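Local coordinates for protein Rna-directed RNA polymerase (Infectious pancreatic necrosis virus, PDB 3ZED) that probably copies the viral RNA genome as an RNA-dependent RNA polymerase and is probably found both free and covalently attached to the genomic RNA, at residues M418-Y421 with L422-G426; T676-T679 with L680-N684; M500-E503 with F504-E508. All coordinates share one frame; numbering follows the deposited sequence.

Interaction 1: M418-Y421 with L422-G426; sequences MMYY and LLTRG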
loop_
_atom_site.group_PDB
_atom_site.type_symbol
_atom_site.label_atom_id
_atom_site.label_comp_id
_atom_site.label_asym_id
_atom_site.label_seq_id
_atom_site.Cartn_x
_atom_site.Cartn_y
_atom_site.Cartn_z
ATOM N N MET B 418 -10.870 -10.722 2.547
ATOM C CA MET B 418 -10.381 -10.116 1.292
ATOM C C MET B 418 -10.020 -11.250 0.300
ATOM O O MET B 418 -10.355 -11.152 -0.883
ATOM C CB MET B 418 -9.187 -9.185 1.547
ATOM C CG MET B 418 -8.557 -8.604 0.257
ATOM S SD MET B 418 -9.731 -7.805 -0.886
ATOM C CE MET B 418 -10.378 -6.455 0.162
ATOM N N MET B 419 -9.361 -12.322 0.794
ATOM C CA MET B 419 -8.999 -13.505 -0.013
ATOM C C MET B 419 -10.257 -14.171 -0.573
ATOM O O MET B 419 -10.268 -14.585 -1.737
ATOM C CB MET B 419 -8.171 -14.522 0.814
ATOM C CG MET B 419 -6.714 -14.129 0.949
ATOM S SD MET B 419 -5.853 -14.092 -0.641
ATOM C CE MET B 419 -4.152 -14.291 -0.089
ATOM N N TYR B 420 -11.329 -14.239 0.253
ATOM C CA TYR B 420 -12.622 -14.776 -0.168
ATOM C C TYR B 420 -13.162 -13.949 -1.355
ATOM O O TYR B 420 -13.567 -14.514 -2.361
ATOM C CB TYR B 420 -13.609 -14.771 1.016
ATOM C CG TYR B 420 -15.009 -15.196 0.634
ATOM C CD1 TYR B 420 -15.377 -16.541 0.641
ATOM C CD2 TYR B 420 -15.969 -14.256 0.260
ATOM C CE1 TYR B 420 -16.652 -16.943 0.254
ATOM C CE2 TYR B 420 -17.246 -14.648 -0.133
ATOM C CZ TYR B 420 -17.587 -15.993 -0.123
ATOM O OH TYR B 420 -18.850 -16.389 -0.494
ATOM N N TYR B 421 -13.155 -12.607 -1.221
ATOM C CA TYR B 421 -13.638 -11.681 -2.245
ATOM C C TYR B 421 -12.845 -11.816 -3.554
ATOM O O TYR B 421 -13.452 -11.899 -4.621
ATOM C CB TYR B 421 -13.584 -10.236 -1.725
ATOM C CG TYR B 421 -14.065 -9.218 -2.733
ATOM C CD1 TYR B 421 -15.393 -9.192 -3.147
ATOM C CD2 TYR B 421 -13.194 -8.280 -3.271
ATOM C CE1 TYR B 421 -15.838 -8.270 -4.091
ATOM C CE2 TYR B 421 -13.628 -7.344 -4.208
ATOM C CZ TYR B 421 -14.949 -7.352 -4.625
ATOM O OH TYR B 421 -15.386 -6.420 -5.525
ATOM N N LEU B 422 -11.507 -11.888 -3.475
ATOM C CA LEU B 422 -10.656 -12.033 -4.658
ATOM C C LEU B 422 -10.871 -13.379 -5.367
ATOM O O LEU B 422 -10.921 -13.415 -6.591
ATOM C CB LEU B 422 -9.172 -11.885 -4.283
ATOM C CG LEU B 422 -8.684 -10.491 -3.780
ATOM C CD1 LEU B 422 -7.241 -10.559 -3.365
ATOM C CD2 LEU B 422 -8.808 -9.417 -4.861
ATOM N N LEU B 423 -11.005 -14.483 -4.606
ATOM C CA LEU B 423 -11.164 -15.816 -5.194
ATOM C C LEU B 423 -12.566 -16.069 -5.736
ATOM O O LEU B 423 -12.688 -16.836 -6.676
ATOM C CB LEU B 423 -10.773 -16.929 -4.208
ATOM C CG LEU B 423 -9.344 -17.480 -4.359
ATOM C CD1 LEU B 423 -8.287 -16.411 -4.013
ATOM C CD2 LEU B 423 -9.142 -18.712 -3.484
ATOM N N THR B 424 -13.604 -15.407 -5.190
ATOM C CA THR B 424 -14.974 -15.600 -5.671
ATOM C C THR B 424 -15.303 -14.610 -6.813
ATOM O O THR B 424 -15.895 -15.014 -7.795
ATOM C CB THR B 424 -16.013 -15.507 -4.514
ATOM O OG1 THR B 424 -15.915 -14.244 -3.856
ATOM C CG2 THR B 424 -15.856 -16.615 -3.483
ATOM N N ARG B 425 -14.922 -13.333 -6.687
ATOM C CA ARG B 425 -15.262 -12.314 -7.680
ATOM C C ARG B 425 -14.171 -12.098 -8.743
ATOM O O ARG B 425 -14.488 -11.608 -9.824
ATOM C CB ARG B 425 -15.601 -10.967 -6.988
ATOM C CG ARG B 425 -17.054 -10.826 -6.500
ATOM C CD ARG B 425 -17.408 -11.767 -5.358
ATOM N NE ARG B 425 -18.771 -11.532 -4.888
ATOM C CZ ARG B 425 -19.394 -12.246 -3.960
ATOM N NH1 ARG B 425 -18.778 -13.259 -3.362
ATOM N NH2 ARG B 425 -20.639 -11.951 -3.618
ATOM N N GLY B 426 -12.924 -12.441 -8.433
ATOM C CA GLY B 426 -11.813 -12.257 -9.360
ATOM C C GLY B 426 -11.450 -13.541 -10.081
ATOM O O GLY B 426 -11.697 -13.684 -11.282
#
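One face of the Tyr420 ring is covered by the methyl group of Thr424. CG2 of Thr424 sits 3.9 Å from the centroid of the Tyr420 ring, 15° off the normal, a CH-pi contact. At the edge of the guanidinium group, NH1 of Arg425 donates to OG1 of Thr424 over 3.1 Å, in plane and nearly straight. The same NH1 comes within 3.8 Å of CE2 of Tyr420, with the ring and guanidinium planes turned 52° apart. The Tyr421 ring meets the aliphatic part of Arg425, CE1 of Tyr421 lying 3.7 Å from CG of Arg425. The bend at chi2 of Arg425 (67°) turns its chain past this ring.

These residues lie toward the C-terminal end of helix 412-426 in the palm domain, with a wider pi-type turn at 422-426. OG1 of Thr424 donates to O of Tyr420 at 2.8 Å, a threonine hydroxyl bonding back to the carbonyl four residues earlier, as is common in helices. The backbone N of Thr424 reaches the same oxygen from the opposite face of the carbonyl plane, so two donors grip it. On another side of the helix, SD of Met418 packs 4.1 Å from CG of Leu422. Glu195 and Glu202 form salt bridges with Arg425, Glu195 also bonds the Tyr420 hydroxyl, and the Tyr421 hydroxyl bonds O of Leu205. Trp726 and Leu729 of helix 724-732 pack against Thr424.

Interaction 2: T676-T679 with L680-N684; sequences TNQT and LVDIN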
loop_
_atom_site.group_PDB
_atom_site.type_symbol
_atom_site.label_atom_id
_atom_site.label_comp_id
_atom_site.label_asym_id
_atom_site.label_seq_id
_atom_site.Cartn_x
_atom_site.Cartn_y
_atom_site.Cartn_z
ATOM N N THR B 676 6.872 26.097 -17.593
ATOM C CA THR B 676 6.140 27.279 -18.081
ATOM C C THR B 676 4.659 27.057 -17.794
ATOM O O THR B 676 4.280 25.972 -17.326
ATOM C CB THR B 676 6.376 27.538 -19.587
ATOM O OG1 THR B 676 5.888 26.433 -20.347
ATOM C CG2 THR B 676 7.830 27.868 -19.940
ATOM N N ASN B 677 3.810 28.040 -18.126
ATOM C CA ASN B 677 2.372 27.870 -17.957
ATOM C C ASN B 677 1.843 26.665 -18.793
ATOM O O ASN B 677 0.918 26.003 -18.347
ATOM C CB ASN B 677 1.616 29.150 -18.324
ATOM C CG ASN B 677 0.168 29.062 -17.961
ATOM O OD1 ASN B 677 -0.186 28.957 -16.795
ATOM N ND2 ASN B 677 -0.680 28.961 -18.957
ATOM N N GLN B 678 2.430 26.380 -19.985
ATOM C CA GLN B 678 1.991 25.243 -20.828
ATOM C C GLN B 678 2.178 23.888 -20.111
ATOM O O GLN B 678 1.353 22.989 -20.295
ATOM C CB GLN B 678 2.695 25.227 -22.195
ATOM C CG GLN B 678 2.061 24.250 -23.217
ATOM C CD GLN B 678 0.601 24.538 -23.503
ATOM O OE1 GLN B 678 0.211 25.654 -23.896
ATOM N NE2 GLN B 678 -0.252 23.541 -23.297
ATOM N N THR B 679 3.229 23.755 -19.270
ATOM C CA THR B 679 3.469 22.544 -18.477
ATOM C C THR B 679 2.289 22.298 -17.522
ATOM O O THR B 679 1.861 21.155 -17.333
ATOM C CB THR B 679 4.777 22.660 -17.644
ATOM O OG1 THR B 679 5.833 23.200 -18.427
ATOM C CG2 THR B 679 5.194 21.342 -17.034
ATOM N N LEU B 680 1.792 23.387 -16.911
ATOM C CA LEU B 680 0.693 23.341 -15.949
ATOM C C LEU B 680 -0.625 23.048 -16.644
ATOM O O LEU B 680 -1.442 22.314 -16.083
ATOM C CB LEU B 680 0.631 24.652 -15.155
ATOM C CG LEU B 680 1.853 24.929 -14.260
ATOM C CD1 LEU B 680 1.712 26.245 -13.571
ATOM C CD2 LEU B 680 2.091 23.795 -13.261
ATOM N N VAL B 681 -0.809 23.570 -17.875
ATOM C CA VAL B 681 -1.991 23.309 -18.697
ATOM C C VAL B 681 -1.984 21.803 -19.067
ATOM O O VAL B 681 -2.998 21.149 -18.875
ATOM C CB VAL B 681 -2.065 24.235 -19.961
ATOM C CG1 VAL B 681 -3.130 23.765 -20.958
ATOM C CG2 VAL B 681 -2.310 25.687 -19.570
ATOM N N ASP B 682 -0.830 21.267 -19.536
ATOM C CA ASP B 682 -0.678 19.860 -19.966
ATOM C C ASP B 682 -0.948 18.846 -18.843
ATOM O O ASP B 682 -1.639 17.863 -19.091
ATOM C CB ASP B 682 0.719 19.581 -20.551
ATOM C CG ASP B 682 1.074 20.334 -21.832
ATOM O OD1 ASP B 682 0.159 20.957 -22.443
ATOM O OD2 ASP B 682 2.268 20.335 -22.202
ATOM N N ILE B 683 -0.428 19.082 -17.623
ATOM C CA ILE B 683 -0.623 18.130 -16.533
ATOM C C ILE B 683 -2.101 18.108 -16.070
ATOM O O ILE B 683 -2.519 17.166 -15.406
ATOM C CB ILE B 683 0.356 18.374 -15.347
ATOM C CG1 ILE B 683 0.120 19.723 -14.633
ATOM C CG2 ILE B 683 1.799 18.212 -15.804
ATOM C CD1 ILE B 683 0.836 19.904 -13.302
ATOM N N ASN B 684 -2.889 19.131 -16.457
ATOM C CA ASN B 684 -4.282 19.254 -16.057
ATOM C C ASN B 684 -5.245 19.022 -17.195
ATOM O O ASN B 684 -6.458 19.086 -16.984
ATOM C CB ASN B 684 -4.518 20.628 -15.443
ATOM C CG ASN B 684 -4.010 20.693 -14.045
ATOM O OD1 ASN B 684 -4.385 19.876 -13.192
ATOM N ND2 ASN B 684 -3.147 21.650 -13.775
#
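Thr676, the N-cap residue of helix 677-683, has its O 4.0 Å from CG of Leu680. The N of Thr676 donates to OG1 of Thr679 in an almost straight bond. Thr679, three residues after the N-cap, thus supplies the return half of a capping box. Asn677 places its amide beside Val681, with ND2 of Asn677 3.7 Å from CG2 of Val681. The polar end of Asn677 is held by outside partners: OD1 accepts from N of Leu541 and ND2 donates to OE1 of Gln570. The carbonyl O of Asn677 receives N of Val681 at 3.0 Å.

Gln678 makes a side-chain to side-chain hydrogen bond along the helix. NE2 of Gln678 donates to OD1 of Asp682 over 2.8 Å at 163°. Gln678 and Asp682, one turn apart (i to i+4), lie on the exposed side of the helix. The carboxylate is met on its syn side, with the donor 34° out of its plane. A bend at chi2 (59°) folds the Gln678 chain back along the helix.

Thr679 offers its carbonyl O to N of Ile683 at 3.1 Å. At the far end, ND2 of Asn684 bonds back to O of Leu680.

In this short thumb-domain helix, Leu680 packs on Tyr540 and Trp622 of neighbouring loops. Ile683 makes backbone hydrogen bonds with His362, and Asn684 touches Val575 and Pro576 of strand 573-578.

Interaction 3: M500-E503 with F504-E508; sequences MTKE and FMDLE
Backbone hydrogen bonds join Thr501 and Lys502 to the following turn. O of Thr501 accepts from N of Met505 at 3.2 Å and, weakly, from N of Phe504. O of Lys502 takes N of Asp506 at 2.8 Å, with an N-H...O angle of 137°.

The charged contact is between Lys502 and Asp506. Their salt bridge is long, 3.8 Å from NZ of Lys502 to OD1 of Asp506. The aliphatic chain does much of the touching: CE of Lys502 lies 3.5 Å from OD1 and 3.6 Å from OD2 of Asp506. Bends at chi2 and chi4 (64°) carry the lysine chain around to the carboxylate. Both residues are exposed, so solvent probably weakens the attraction.

Thr501 is the N-cap of the short helix 502-505, and helix 507-511 follows it closely in the palm domain. OG1 of Thr501 hydrogen-bonds O of Asn498, which ties the start of the helix to the preceding loop.

CB of Phe504 rests against the carbonyl oxygen and the hydroxyl of Thr501, 3.7 Å from O and 4.0 Å from OG1 of Thr501. With CG opposite the backbone nitrogen (chi1 -174°), the ring extends away from residues 500-503. Its contacts there are apolar. One face of the ring carries CD1 of Leu507, offset toward the rim and 3.9 Å above the plane. The ring also meets Trp491 of helix 476-493 and Phe515 of strand 515-521 at steep angles.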
loop_
_atom_site.group_PDB
_atom_site.type_symbol
_atom_site.label_atom_id
_atom_site.label_comp_id
_atom_site.label_asym_id
_atom_site.label_seq_id
_atom_site.Cartn_x
_atom_site.Cartn_y
_atom_site.Cartn_z
ATOM N N MET B 500 -18.702 14.186 13.739
ATOM C CA MET B 500 -18.296 14.904 14.965
ATOM C C MET B 500 -19.097 14.502 16.213
ATOM O O MET B 500 -18.836 15.026 17.301
ATOM C CB MET B 500 -18.411 16.430 14.795
ATOM C CG MET B 500 -17.503 17.042 13.731
ATOM S SD MET B 500 -15.787 16.442 13.623
ATOM C CE MET B 500 -15.137 16.884 15.212
ATOM N N THR B 501 -20.085 13.615 16.057
ATOM C CA THR B 501 -20.967 13.188 17.140
ATOM C C THR B 501 -20.439 11.919 17.830
ATOM O O THR B 501 -19.652 11.176 17.244
ATOM C CB THR B 501 -22.393 12.963 16.593
ATOM O OG1 THR B 501 -22.391 11.849 15.694
ATOM C CG2 THR B 501 -22.963 14.194 15.902
ATOM N N LYS B 502 -20.910 11.663 19.066
ATOM C CA LYS B 502 -20.587 10.481 19.867
ATOM C C LYS B 502 -21.028 9.221 19.125
ATOM O O LYS B 502 -20.297 8.236 19.133
ATOM C CB LYS B 502 -21.267 10.559 21.243
ATOM C CG LYS B 502 -20.801 9.488 22.223
ATOM C CD LYS B 502 -21.913 9.082 23.186
ATOM C CE LYS B 502 -21.694 7.719 23.801
ATOM N NZ LYS B 502 -20.483 7.671 24.666
ATOM N N GLU B 503 -22.209 9.283 18.458
ATOM C CA GLU B 503 -22.817 8.211 17.661
ATOM C C GLU B 503 -21.868 7.702 16.578
ATOM O O GLU B 503 -21.859 6.501 16.312
ATOM C CB GLU B 503 -24.135 8.670 17.010
ATOM C CG GLU B 503 -25.289 8.876 17.979
ATOM C CD GLU B 503 -25.267 10.158 18.790
ATOM O OE1 GLU B 503 -24.813 11.200 18.263
ATOM O OE2 GLU B 503 -25.702 10.117 19.963
ATOM N N PHE B 504 -21.076 8.604 15.958
ATOM C CA PHE B 504 -20.100 8.200 14.946
ATOM C C PHE B 504 -18.871 7.605 15.631
ATOM O O PHE B 504 -18.377 6.573 15.189
ATOM C CB PHE B 504 -19.690 9.370 14.043
ATOM C CG PHE B 504 -18.793 8.974 12.888
ATOM C CD1 PHE B 504 -17.407 8.941 13.035
ATOM C CD2 PHE B 504 -19.331 8.674 11.638
ATOM C CE1 PHE B 504 -16.581 8.599 11.958
ATOM C CE2 PHE B 504 -18.499 8.321 10.562
ATOM C CZ PHE B 504 -17.135 8.262 10.741
ATOM N N MET B 505 -18.384 8.248 16.723
ATOM C CA MET B 505 -17.211 7.781 17.454
ATOM C C MET B 505 -17.464 6.427 18.087
ATOM O O MET B 505 -16.515 5.666 18.232
ATOM C CB MET B 505 -16.726 8.808 18.489
ATOM C CG MET B 505 -16.007 10.003 17.874
ATOM S SD MET B 505 -14.964 9.687 16.406
ATOM C CE MET B 505 -13.595 8.727 17.156
ATOM N N ASP B 506 -18.745 6.089 18.368
ATOM C CA ASP B 506 -19.168 4.801 18.915
ATOM C C ASP B 506 -18.917 3.653 17.932
ATOM O O ASP B 506 -18.880 2.496 18.354
ATOM C CB ASP B 506 -20.653 4.851 19.284
ATOM C CG ASP B 506 -20.979 5.518 20.614
ATOM O OD1 ASP B 506 -20.027 5.931 21.331
ATOM O OD2 ASP B 506 -22.187 5.636 20.937
ATOM N N LEU B 507 -18.722 3.961 16.630
ATOM C CA LEU B 507 -18.441 2.946 15.618
ATOM C C LEU B 507 -17.057 2.323 15.863
ATOM O O LEU B 507 -16.809 1.219 15.397
ATOM C CB LEU B 507 -18.574 3.476 14.176
ATOM C CG LEU B 507 -19.938 4.091 13.783
ATOM C CD1 LEU B 507 -19.844 4.859 12.476
ATOM C CD2 LEU B 507 -21.046 3.072 13.728
ATOM N N GLU B 508 -16.182 2.994 16.650
ATOM C CA GLU B 508 -14.872 2.435 16.992
ATOM C C GLU B 508 -15.054 1.113 17.739
ATOM O O GLU B 508 -14.507 0.091 17.318
ATOM C CB GLU B 508 -14.054 3.404 17.848
ATOM C CG GLU B 508 -13.333 4.516 17.113
ATOM C CD GLU B 508 -12.295 5.181 18.003
ATOM O OE1 GLU B 508 -12.626 5.544 19.156
ATOM O OE2 GLU B 508 -11.123 5.258 17.579
#

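Along the chain the order is interaction 1, interaction 3, interaction 2. Interactions 1 and 3 both lie in the palm domain and the catalytic region of the polymerase, with centres about 31 Å apart and nearest atoms about 18 Å apart. Interaction 2 lies in the thumb domain, its centre about 41 Å from that of interaction 1 and 43 Å from that of interaction 3. None of the three touches another. Helix 412-426 packs beside helices 194-204, 438-452 and 724-732. Residues 500-508 lie against the four-stranded antiparallel sheet through strands 397-403 and 515-521. Helix 677-683 of interaction 2 meets strand 573-578. They are separate local packing sites within one polymerase chain.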